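Local atomic coordinates of peptidase M28 (PDB entry 3IIB), a protein that probably hydrolyses dipeptides or trims peptides from the carboxyl end as a zinc-dependent peptidase of family M28, active as a homodimer. Residues V48-I52 against S235-I239; R154-V159 against T184-E190; L383-V387 against L437-P441. One frame throughout, in Å; residues are numbered along the deposited sequence.

In the fold
The three contacts lie in separate parts of the fold and do not touch; nearest atoms are about 13 Å apart between contact 1 and either of the others, and about 18 Å apart between contacts 2 and 3. Contact 2 is nested within the loop that contact 1 closes, whereas contact 3 follows in series. Contact 1 lays helix 42-57 on strand 220-242 of the large mixed sheet, and the side chain of its Ser235 is about 10 Å from that of His257, a zinc ligand. Contact 2 comes nearest the metal centre: Gly185 lies about 7 Å from a bound zinc ion and about 4 Å from the side chain of His402, another zinc ligand. Contact 3 lies away from the annotated sites.

Contact 1 (V48-I52 against S235-I239); sequences VDWAI and SYNVI
Val48 and Val238 are the closest backbone partners, their CA atoms 6.9 Å apart, where helix 48-52 runs over strand 235-239 with axes 9.0 Å apart at closest approach and N-to-C directions only 12° from parallel. No hydrogen bond crosses the contact, which rests mainly on apolar side chains, and the two methyls of Val238 divide the work. CG1, anti to its own backbone N (chi1 173°), reaches the later helical turn, where it meets Ile52 CD1 at 3.8 Å and Ala51 CB at 3.9 Å. CG2 instead faces Val48 CG1 at 4.0 Å. The same Val48 methyl also comes to 4.2 Å from Tyr236 CB, while its other branch, CG2, lies against the strand backbone at Tyr236 O. Val48 thus sits over the strand between Tyr236 and Val238, and Ile52 brings the end of its side chain across from the flank. Ser235 OG, within strand 220-242, is hydrogen-bonded to Asp44 near the start of helix 42-57. Backbone bonds from the strand to Glu66 and Val68 on one neighbour and Leu299 on another place it inside the sheet, so this is a helix packed nearly along a strand, as in the layered alpha/beta architecture of M28 peptidases.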
ATOM      1  N   VAL A  48       8.424 -22.435  14.498  1.00  5.38           N
ATOM      2  CA  VAL A  48       8.895 -23.822  14.544  1.00  4.77           C
ATOM      3  C   VAL A  48       7.863 -24.717  15.271  1.00  5.64           C
ATOM      4  O   VAL A  48       7.545 -25.816  14.780  1.00  3.28           O
ATOM      5  CB  VAL A  48      10.342 -23.904  15.170  1.00  5.90           C
ATOM      6  CG1 VAL A  48      10.681 -25.337  15.595  1.00  6.56           C
ATOM      7  CG2 VAL A  48      11.362 -23.275  14.208  1.00  4.18           C
ATOM      8  N   ASP A  49       7.371 -24.260  16.427  1.00  7.17           N
ATOM      9  CA  ASP A  49       6.461 -25.060  17.222  1.00  5.80           C
ATOM     10  C   ASP A  49       5.158 -25.233  16.415  1.00  4.63           C
ATOM     11  O   ASP A  49       4.580 -26.324  16.362  1.00  6.36           O
ATOM     12  CB  ASP A  49       6.217 -24.425  18.577  1.00  7.87           C
ATOM     13  CG  ASP A  49       7.419 -24.567  19.508  1.00 11.84           C
ATOM     14  OD1 ASP A  49       8.280 -25.405  19.209  1.00 13.17           O
ATOM     15  OD2 ASP A  49       7.500 -23.822  20.494  1.00 15.03           O
ATOM     16  N   TRP A  50       4.766 -24.181  15.706  1.00  3.37           N
ATOM     17  CA  TRP A  50       3.543 -24.229  14.893  1.00  3.72           C
ATOM     18  C   TRP A  50       3.691 -25.293  13.800  1.00  5.37           C
ATOM     19  O   TRP A  50       2.766 -26.051  13.551  1.00  4.83           O
ATOM     20  CB  TRP A  50       3.229 -22.861  14.289  1.00  5.42           C
ATOM     21  CG  TRP A  50       2.206 -22.931  13.173  1.00  4.62           C
ATOM     22  CD1 TRP A  50       0.866 -22.777  13.296  1.00  7.95           C
ATOM     23  CD2 TRP A  50       2.462 -23.194  11.794  1.00  6.20           C
ATOM     24  NE1 TRP A  50       0.254 -22.936  12.074  1.00  6.02           N
ATOM     25  CE2 TRP A  50       1.221 -23.169  11.127  1.00  2.55           C
ATOM     26  CE3 TRP A  50       3.638 -23.399  11.036  1.00  2.89           C
ATOM     27  CZ2 TRP A  50       1.105 -23.393   9.752  1.00  5.43           C
ATOM     28  CZ3 TRP A  50       3.518 -23.631   9.658  1.00  6.93           C
ATOM     29  CH2 TRP A  50       2.252 -23.626   9.030  1.00  8.75           C
ATOM     30  N   ALA A  51       4.854 -25.325  13.172  1.00  7.47           N
ATOM     31  CA  ALA A  51       5.106 -26.203  12.012  1.00  6.27           C
ATOM     32  C   ALA A  51       5.182 -27.645  12.454  1.00  5.03           C
ATOM     33  O   ALA A  51       4.590 -28.521  11.845  1.00  4.26           O
ATOM     34  CB  ALA A  51       6.395 -25.755  11.297  1.00  5.57           C
ATOM     35  N   ILE A  52       5.852 -27.897  13.573  1.00  4.86           N
ATOM     36  CA  ILE A  52       5.892 -29.246  14.142  1.00  5.86           C
ATOM     37  C   ILE A  52       4.462 -29.768  14.426  1.00  6.28           C
ATOM     38  O   ILE A  52       4.076 -30.891  14.006  1.00  3.69           O
ATOM     39  CB  ILE A  52       6.815 -29.265  15.411  1.00  2.73           C
ATOM     40  CG1 ILE A  52       8.309 -29.074  15.053  1.00  5.10           C
ATOM     41  CG2 ILE A  52       6.691 -30.582  16.133  1.00  3.14           C
ATOM     42  CD1 ILE A  52       8.919 -30.275  14.313  1.00  9.35           C
ATOM     43  N   SER A 235      17.852 -21.791  15.626  1.00  3.74           N
ATOM     44  CA  SER A 235      16.555 -21.996  14.994  1.00  5.58           C
ATOM     45  C   SER A 235      16.617 -23.448  14.489  1.00  4.09           C
ATOM     46  O   SER A 235      17.534 -24.205  14.830  1.00  6.05           O
ATOM     47  CB  SER A 235      16.331 -20.987  13.853  1.00  7.52           C
ATOM     48  OG  SER A 235      15.003 -21.076  13.319  1.00  4.22           O
ATOM     49  N   TYR A 236      15.641 -23.847  13.695  1.00  4.35           N
ATOM     50  CA  TYR A 236      15.525 -25.216  13.248  1.00  4.53           C
ATOM     51  C   TYR A 236      14.938 -25.323  11.849  1.00  5.88           C
ATOM     52  O   TYR A 236      13.971 -24.609  11.526  1.00  6.94           O
ATOM     53  CB  TYR A 236      14.610 -26.016  14.174  1.00  5.62           C
ATOM     54  CG  TYR A 236      15.150 -26.103  15.577  1.00  2.88           C
ATOM     55  CD1 TYR A 236      14.876 -25.110  16.504  1.00  4.30           C
ATOM     56  CD2 TYR A 236      15.961 -27.153  15.958  1.00  8.03           C
ATOM     57  CE1 TYR A 236      15.418 -25.176  17.783  1.00  4.60           C
ATOM     58  CE2 TYR A 236      16.488 -27.224  17.213  1.00 11.85           C
ATOM     59  CZ  TYR A 236      16.221 -26.227  18.112  1.00  8.05           C
ATOM     60  OH  TYR A 236      16.725 -26.295  19.372  1.00 11.83           O
ATOM     61  N   ASN A 237      15.545 -26.207  11.059  1.00  5.75           N
ATOM     62  CA  ASN A 237      14.903 -26.779   9.864  1.00  5.48           C
ATOM     63  C   ASN A 237      13.860 -27.761  10.368  1.00  7.82           C
ATOM     64  O   ASN A 237      14.156 -28.604  11.230  1.00  4.41           O
ATOM     65  CB  ASN A 237      15.941 -27.494   8.994  1.00  6.57           C
ATOM     66  CG  ASN A 237      16.938 -26.542   8.333  1.00  4.92           C
ATOM     67  OD1 ASN A 237      16.621 -25.388   8.034  1.00  5.45           O
ATOM     68  ND2 ASN A 237      18.140 -27.054   8.058  1.00  2.57           N
ATOM     69  N   VAL A 238      12.631 -27.649   9.866  1.00  4.73           N
ATOM     70  CA  VAL A 238      11.541 -28.502  10.293  1.00  3.49           C
ATOM     71  C   VAL A 238      11.222 -29.439   9.154  1.00  3.43           C
ATOM     72  O   VAL A 238      11.051 -28.986   7.989  1.00  5.26           O
ATOM     73  CB  VAL A 238      10.305 -27.666  10.690  1.00  5.07           C
ATOM     74  CG1 VAL A 238       9.060 -28.553  10.978  1.00  7.92           C
ATOM     75  CG2 VAL A 238      10.627 -26.755  11.872  1.00  6.81           C
ATOM     76  N   ILE A 239      11.166 -30.738   9.467  1.00  4.51           N
ATOM     77  CA  ILE A 239      11.144 -31.751   8.428  1.00  3.93           C
ATOM     78  C   ILE A 239       9.965 -32.697   8.660  1.00  2.30           C
ATOM     79  O   ILE A 239       9.688 -33.129   9.816  1.00  4.47           O
ATOM     80  CB  ILE A 239      12.464 -32.507   8.376  1.00  4.53           C
ATOM     81  CG1 ILE A 239      13.625 -31.537   7.996  1.00 10.21           C
ATOM     82  CG2 ILE A 239      12.337 -33.721   7.395  1.00  5.35           C
ATOM     83  CD1 ILE A 239      15.034 -32.107   8.181  1.00  8.81           C
TER

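Contact 2 (R154-V159 against T184-E190); sequences RSRGAV and TGMMRYE
Arg154 and Met186 carry the main polar link between helix 145-163 and the loop 184-190. The NE of Arg154 donates to Met186 O at 2.9 Å with an N-H...O angle of 164°; the oxygen lies at the edge of the guanidinium, in its plane, although the donor is tilted 32° from the carbonyl plane. NH2 adds a weak second bond to this oxygen. A bend at chi3 (75°) turns the end of the chain so that one face of the guanidinium lies over Gly185, with CA offset toward its rim. NH1 is held by Tyr147 and by a water that also donates to Thr184 O, itself bonded to the zinc ligand His402. A leucine at Arg154 would probably leave Met186 O without its charged donor and the loop at Gly185 less firmly held beside the metal site.

In the backbone, Arg188 N donates to Ser155 O at 3.1 Å, nearly straight. A second water accepts from Val159 N and donates to Arg188 O. This pairing fastens loop 184-190, which lies in the connection from strand 168-172 to strand 198-201, onto the helix of the preceding beta-alpha-beta crossover (131-134, 145-163, 168-172).

Van der Waals contacts make up much of the remainder. Of Met186 and Met187, both selenomethionine, the second has its CB 3.2 Å from Arg154 O and folds its chain so that CE reaches Ala158 CB at 3.8 Å, an apolar contact. Met187 CE also lies over one face of the Tyr189 ring, offset toward the rim. Ala158 CB meets Tyr189 CE1 at 4.0 Å. Val159 CG2 rests against Arg188 O at 3.4 Å, and the side chain of Glu190 crosses that of Val159 at about a right angle.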
ATOM      1  N   ARG A 154      20.710  -2.944  -2.217  1.00  3.94           N
ATOM      2  CA  ARG A 154      20.327  -3.193  -0.847  1.00  5.55           C
ATOM      3  C   ARG A 154      21.397  -4.002  -0.103  1.00  6.89           C
ATOM      4  O   ARG A 154      21.783  -3.672   1.030  1.00  6.81           O
ATOM      5  CB  ARG A 154      18.968  -3.928  -0.781  1.00  6.07           C
ATOM      6  CG  ARG A 154      18.405  -4.063   0.633  1.00  7.52           C
ATOM      7  CD  ARG A 154      17.313  -5.114   0.694  1.00  9.46           C
ATOM      8  NE  ARG A 154      17.937  -6.419   0.628  1.00  8.79           N
ATOM      9  CZ  ARG A 154      17.465  -7.458  -0.060  1.00 13.12           C
ATOM     10  NH1 ARG A 154      16.336  -7.381  -0.741  1.00 14.37           N
ATOM     11  NH2 ARG A 154      18.147  -8.579  -0.078  1.00 14.85           N
ATOM     12  N   SER A 155      21.844  -5.080  -0.724  1.00  8.68           N
ATOM     13  CA  SER A 155      22.844  -5.987  -0.113  0.50  9.99           C
ATOM     14  C   SER A 155      24.197  -5.329   0.158  1.00  9.10           C
ATOM     15  O   SER A 155      24.836  -5.564   1.202  1.00 10.61           O
ATOM     16  CB  SER A 155      23.090  -7.185  -1.020  0.50  9.18           C
ATOM     17  OG  SER A 155      21.895  -7.876  -1.285  0.50 18.20           O
ATOM     18  N   ARG A 156      24.643  -4.507  -0.788  1.00  8.74           N
ATOM     19  CA  ARG A 156      26.024  -3.994  -0.771  1.00 10.95           C
ATOM     20  C   ARG A 156      26.224  -2.491  -0.761  1.00  8.24           C
ATOM     21  O   ARG A 156      27.369  -2.021  -0.719  1.00 10.26           O
ATOM     22  CB  ARG A 156      26.731  -4.599  -1.973  1.00 12.30           C
ATOM     23  CG  ARG A 156      26.775  -6.127  -1.860  1.00 24.43           C
ATOM     24  CD  ARG A 156      27.907  -6.722  -2.654  1.00 32.79           C
ATOM     25  NE  ARG A 156      27.708  -6.558  -4.085  1.00 28.64           N
ATOM     26  CZ  ARG A 156      26.886  -7.294  -4.837  1.00 43.22           C
ATOM     27  NH1 ARG A 156      26.136  -8.254  -4.300  1.00 46.16           N
ATOM     28  NH2 ARG A 156      26.803  -7.056  -6.147  1.00 46.75           N
ATOM     29  N   GLY A 157      25.110  -1.736  -0.776  1.00 10.14           N
ATOM     30  CA  GLY A 157      25.152  -0.289  -0.870  1.00  7.59           C
ATOM     31  C   GLY A 157      25.797   0.349   0.333  1.00  7.87           C
ATOM     32  O   GLY A 157      26.529   1.295   0.194  1.00  5.99           O
ATOM     33  N   ALA A 158      25.510  -0.135   1.538  1.00  5.68           N
ATOM     34  CA  ALA A 158      26.061   0.515   2.723  1.00  5.79           C
ATOM     35  C   ALA A 158      27.602   0.426   2.738  1.00  5.25           C
ATOM     36  O   ALA A 158      28.299   1.369   3.163  1.00  6.21           O
ATOM     37  CB  ALA A 158      25.424  -0.060   4.033  1.00  6.52           C
ATOM     38  N   VAL A 159      28.138  -0.688   2.264  1.00  6.01           N
ATOM     39  CA  VAL A 159      29.585  -0.821   2.172  1.00  6.29           C
ATOM     40  C   VAL A 159      30.162   0.176   1.157  1.00  6.00           C
ATOM     41  O   VAL A 159      31.073   0.948   1.463  1.00  3.81           O
ATOM     42  CB  VAL A 159      30.009  -2.231   1.832  1.00  6.11           C
ATOM     43  CG1 VAL A 159      31.554  -2.279   1.534  1.00  5.44           C
ATOM     44  CG2 VAL A 159      29.638  -3.183   2.955  1.00  4.58           C
ATOM     45  N   THR A 184      12.208  -3.931   3.269  1.00  6.48           N
ATOM     46  CA  THR A 184      13.417  -4.338   3.984  1.00  7.00           C
ATOM     47  C   THR A 184      14.097  -5.504   3.260  1.00  6.39           C
ATOM     48  O   THR A 184      13.790  -5.788   2.102  1.00  8.23           O
ATOM     49  CB  THR A 184      13.095  -4.650   5.481  1.00  5.66           C
ATOM     50  OG1 THR A 184      14.317  -4.685   6.240  1.00  7.86           O
ATOM     51  CG2 THR A 184      12.180  -5.939   5.690  1.00  3.24           C
ATOM     52  N   GLY A 185      15.027  -6.165   3.951  1.00  7.45           N
ATOM     53  CA  GLY A 185      15.773  -7.291   3.387  1.00  6.43           C
ATOM     54  C   GLY A 185      17.217  -7.220   3.828  1.00  6.04           C
ATOM     55  O   GLY A 185      17.682  -6.177   4.331  1.00  6.62           O
HETATM   56  N   MSE A 186      17.918  -8.317   3.632  1.00  7.21           N
HETATM   57  CA  MSE A 186      19.234  -8.482   4.215  1.00  9.19           C
HETATM   58  C   MSE A 186      20.204  -7.524   3.538  1.00  6.54           C
HETATM   59  O   MSE A 186      20.128  -7.219   2.313  1.00  7.60           O
HETATM   60  CB  MSE A 186      19.707  -9.920   4.062  1.00  6.59           C
HETATM   61  CG  MSE A 186      20.955 -10.232   4.761  1.00 12.52           C
HETATM   62 SE   MSE A 186      20.622 -10.276   6.549  0.75 17.70          SE
HETATM   63  CE  MSE A 186      22.273 -11.246   6.859  1.00 31.77           C
HETATM   64  N   MSE A 187      21.114  -7.022   4.349  1.00 10.54           N
HETATM   65  CA  MSE A 187      22.304  -6.377   3.836  1.00 11.81           C
HETATM   66  C   MSE A 187      23.483  -6.883   4.655  1.00 16.15           C
HETATM   67  O   MSE A 187      23.302  -7.487   5.743  1.00 15.38           O
HETATM   68  CB  MSE A 187      22.179  -4.899   3.952  1.00 14.70           C
HETATM   69  CG  MSE A 187      21.893  -4.492   5.311  1.00 11.88           C
HETATM   70 SE   MSE A 187      22.853  -2.918   5.811  0.75 15.32          SE
HETATM   71  CE  MSE A 187      24.499  -3.410   5.479  1.00  2.00           C
ATOM     72  N   ARG A 188      24.676  -6.735   4.091  1.00 12.04           N
ATOM     73  CA  ARG A 188      25.891  -7.209   4.751  1.00 10.85           C
ATOM     74  C   ARG A 188      26.892  -6.071   4.830  1.00  8.10           C
ATOM     75  O   ARG A 188      27.218  -5.478   3.819  1.00  9.12           O
ATOM     76  CB  ARG A 188      26.558  -8.352   3.964  1.00 14.33           C
ATOM     77  CG  ARG A 188      25.671  -9.487   3.526  1.00 22.92           C
ATOM     78  CD  ARG A 188      26.399 -10.821   3.537  1.00 37.32           C
ATOM     79  NE  ARG A 188      26.407 -11.388   4.888  1.00 49.66           N
ATOM     80  CZ  ARG A 188      25.588 -12.346   5.337  1.00 56.90           C
ATOM     81  NH1 ARG A 188      24.671 -12.912   4.550  1.00 60.74           N
ATOM     82  NH2 ARG A 188      25.696 -12.756   6.597  1.00 59.45           N
ATOM     83  N   TYR A 189      27.399  -5.823   6.026  1.00  9.02           N
ATOM     84  CA  TYR A 189      28.565  -4.998   6.196  1.00  8.31           C
ATOM     85  C   TYR A 189      29.800  -5.839   5.832  1.00 11.81           C
ATOM     86  O   TYR A 189      29.711  -7.054   5.690  1.00 10.95           O
ATOM     87  CB  TYR A 189      28.656  -4.511   7.640  1.00  8.78           C
ATOM     88  CG  TYR A 189      27.547  -3.554   8.000  1.00  9.95           C
ATOM     89  CD1 TYR A 189      27.395  -2.351   7.319  1.00  7.13           C
ATOM     90  CD2 TYR A 189      26.648  -3.856   9.014  1.00  8.78           C
ATOM     91  CE1 TYR A 189      26.368  -1.453   7.647  1.00  7.93           C
ATOM     92  CE2 TYR A 189      25.625  -2.975   9.343  1.00  9.69           C
ATOM     93  CZ  TYR A 189      25.516  -1.761   8.685  1.00  6.79           C
ATOM     94  OH  TYR A 189      24.506  -0.931   9.052  1.00  7.43           O
ATOM     95  N   GLU A 190      30.919  -5.167   5.637  1.00 10.51           N
ATOM     96  CA  GLU A 190      32.171  -5.787   5.299  1.00 11.72           C
ATOM     97  C   GLU A 190      33.168  -5.445   6.390  1.00 10.70           C
ATOM     98  O   GLU A 190      33.364  -4.270   6.765  1.00 11.35           O
ATOM     99  CB  GLU A 190      32.661  -5.269   3.951  1.00 11.76           C
ATOM    100  CG  GLU A 190      33.923  -5.916   3.469  1.00 24.37           C
ATOM    101  CD  GLU A 190      34.304  -5.462   2.072  1.00 24.93           C
ATOM    102  OE1 GLU A 190      33.451  -5.552   1.168  1.00 24.90           O
ATOM    103  OE2 GLU A 190      35.470  -5.044   1.876  1.00 28.39           O
TER
HETATM  104  O   HOH W   1      14.021  -5.531  -0.573  1.00  6.44           O
HETATM  105  O   HOH W   2      26.283  -3.196   2.486  1.00  7.46           O

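Contact 3 (L383-V387 against L437-P441); sequences LGVPV and LRPLP
With chi2 and chi3 of Arg438 close to 180°, its chain runs straight from CG to NE and carries the guanidinium across to Gly384 and Pro386. Two irregular segments meet here, the loop leading into strand 387-392 of the small mixed sheet and the tail that follows helix 413-432, so the C-terminal end is folded back against the M28 peptidase domain. One face of the guanidinium lies over Gly384 O, which stands 3.2 Å above the plane over its centre. The oxygen does not accept from NH1, the angle being poor; it simply lies over the guanidinium face, an approach that is probably favourable electrostatically. NH2 donates to His324 O, and NH1 to a water, in the guanidinium plane, that also donates to Leu383 O.

Pro386 forms the apolar centre. Its CG meets Leu437 CB at 3.7 Å and Leu440 CD2 at 4.0 Å, while CD approaches Arg438 NE at 3.6 Å, the side chains of Pro386 and Arg438 crossing at about a right angle. Leu440 sends its other methyl, CD1, to 3.5 Å from Val385 O. Its backbone joins in through a second water, which donates to Gly384 O at 2.8 Å and accepts from Leu440 N at 3.1 Å.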
ATOM      1  N   LEU A 383      27.033 -30.187  -5.222  1.00  7.31           N
ATOM      2  CA  LEU A 383      27.296 -31.368  -4.435  1.00  5.05           C
ATOM      3  C   LEU A 383      26.771 -32.628  -5.122  1.00  5.37           C
ATOM      4  O   LEU A 383      26.821 -33.740  -4.565  1.00  7.00           O
ATOM      5  CB  LEU A 383      26.698 -31.196  -3.037  1.00  8.16           C
ATOM      6  CG  LEU A 383      27.203 -29.941  -2.276  1.00  4.70           C
ATOM      7  CD1 LEU A 383      26.398 -29.759  -0.989  1.00  6.23           C
ATOM      8  CD2 LEU A 383      28.701 -30.065  -1.993  1.00 12.88           C
ATOM      9  N   GLY A 384      26.290 -32.447  -6.351  1.00  4.60           N
ATOM     10  CA  GLY A 384      25.901 -33.578  -7.192  1.00  7.36           C
ATOM     11  C   GLY A 384      24.420 -33.887  -7.249  1.00  6.00           C
ATOM     12  O   GLY A 384      24.004 -34.809  -7.970  1.00  6.24           O
ATOM     13  N   VAL A 385      23.631 -33.121  -6.508  1.00  6.55           N
ATOM     14  CA  VAL A 385      22.206 -33.381  -6.300  1.00  3.98           C
ATOM     15  C   VAL A 385      21.414 -32.685  -7.398  1.00  3.88           C
ATOM     16  O   VAL A 385      21.531 -31.460  -7.587  1.00  3.45           O
ATOM     17  CB  VAL A 385      21.725 -32.865  -4.939  1.00  5.88           C
ATOM     18  CG1 VAL A 385      20.237 -33.225  -4.730  1.00  4.89           C
ATOM     19  CG2 VAL A 385      22.607 -33.453  -3.814  1.00  4.21           C
ATOM     20  N   PRO A 386      20.634 -33.470  -8.158  1.00  4.28           N
ATOM     21  CA  PRO A 386      19.751 -32.864  -9.151  1.00  4.46           C
ATOM     22  C   PRO A 386      18.692 -31.974  -8.518  1.00  3.36           C
ATOM     23  O   PRO A 386      18.288 -32.172  -7.366  1.00  3.20           O
ATOM     24  CB  PRO A 386      19.090 -34.096  -9.837  1.00  3.46           C
ATOM     25  CG  PRO A 386      20.002 -35.212  -9.603  1.00  2.00           C
ATOM     26  CD  PRO A 386      20.574 -34.941  -8.223  1.00  4.37           C
ATOM     27  N   VAL A 387      18.238 -30.977  -9.271  1.00  4.04           N
ATOM     28  CA  VAL A 387      17.194 -30.112  -8.825  1.00  2.67           C
ATOM     29  C   VAL A 387      16.267 -29.771  -9.986  1.00  4.38           C
ATOM     30  O   VAL A 387      16.575 -30.046 -11.134  1.00  4.37           O
ATOM     31  CB  VAL A 387      17.734 -28.785  -8.185  1.00  2.50           C
ATOM     32  CG1 VAL A 387      18.557 -29.089  -6.891  1.00  3.90           C
ATOM     33  CG2 VAL A 387      18.502 -27.925  -9.204  1.00  4.26           C
ATOM     34  N   LEU A 437      19.019 -39.723 -12.942  1.00  6.75           N
ATOM     35  CA  LEU A 437      19.205 -38.277 -13.029  1.00  4.71           C
ATOM     36  C   LEU A 437      20.668 -37.794 -12.947  1.00  6.43           C
ATOM     37  O   LEU A 437      20.957 -36.619 -13.191  1.00  4.75           O
ATOM     38  CB  LEU A 437      18.352 -37.555 -11.975  1.00  3.84           C
ATOM     39  CG  LEU A 437      16.837 -37.802 -11.974  1.00  4.28           C
ATOM     40  CD1 LEU A 437      16.226 -36.861 -10.907  1.00  2.58           C
ATOM     41  CD2 LEU A 437      16.238 -37.572 -13.399  1.00  2.10           C
ATOM     42  N   ARG A 438      21.576 -38.701 -12.641  1.00  4.89           N
ATOM     43  CA  ARG A 438      22.960 -38.367 -12.421  1.00  5.23           C
ATOM     44  C   ARG A 438      23.816 -39.058 -13.516  1.00  7.32           C
ATOM     45  O   ARG A 438      23.385 -40.044 -14.146  1.00  8.11           O
ATOM     46  CB  ARG A 438      23.359 -38.832 -11.020  1.00  7.80           C
ATOM     47  CG  ARG A 438      22.648 -38.120  -9.903  1.00  4.90           C
ATOM     48  CD  ARG A 438      23.106 -38.647  -8.601  1.00  8.45           C
ATOM     49  NE  ARG A 438      22.389 -38.011  -7.494  1.00  6.44           N
ATOM     50  CZ  ARG A 438      22.966 -37.524  -6.401  1.00  3.76           C
ATOM     51  NH1 ARG A 438      24.271 -37.628  -6.237  1.00  5.21           N
ATOM     52  NH2 ARG A 438      22.242 -36.919  -5.478  1.00  4.84           N
ATOM     53  N   PRO A 439      25.028 -38.560 -13.748  1.00  4.58           N
ATOM     54  CA  PRO A 439      25.634 -37.392 -13.166  1.00  8.04           C
ATOM     55  C   PRO A 439      25.176 -36.106 -13.823  1.00  8.35           C
ATOM     56  O   PRO A 439      24.818 -36.091 -15.005  1.00  6.53           O
ATOM     57  CB  PRO A 439      27.116 -37.609 -13.463  1.00 10.64           C
ATOM     58  CG  PRO A 439      27.114 -38.245 -14.806  1.00 11.31           C
ATOM     59  CD  PRO A 439      25.909 -39.167 -14.766  1.00  9.71           C
ATOM     60  N   LEU A 440      25.213 -35.005 -13.070  1.00  9.87           N
ATOM     61  CA  LEU A 440      24.915 -33.691 -13.623  1.00  9.07           C
ATOM     62  C   LEU A 440      26.026 -33.272 -14.563  1.00 10.79           C
ATOM     63  O   LEU A 440      27.202 -33.442 -14.233  1.00 12.43           O
ATOM     64  CB  LEU A 440      24.822 -32.644 -12.504  1.00 10.45           C
ATOM     65  CG  LEU A 440      23.774 -32.889 -11.431  1.00  7.69           C
ATOM     66  CD1 LEU A 440      23.618 -31.656 -10.452  1.00  2.87           C
ATOM     67  CD2 LEU A 440      22.466 -33.247 -12.086  1.00  4.95           C
ATOM     68  N   PRO A 441      25.678 -32.696 -15.723  1.00 11.92           N
ATOM     69  CA  PRO A 441      26.706 -32.156 -16.613  1.00 12.59           C
ATOM     70  C   PRO A 441      27.346 -30.886 -16.010  1.00 18.26           C
ATOM     71  O   PRO A 441      26.732 -30.229 -15.152  1.00 13.96           O
ATOM     72  CB  PRO A 441      25.932 -31.827 -17.884  1.00 14.24           C
ATOM     73  CG  PRO A 441      24.546 -31.544 -17.408  1.00 13.29           C
ATOM     74  CD  PRO A 441      24.321 -32.377 -16.186  1.00 12.35           C
TER
HETATM   75  O   HOH W   3      25.348 -36.153  -4.098  1.00  8.86           O
HETATM   76  O   HOH W   4      25.601 -35.689 -10.078  1.00  8.88           O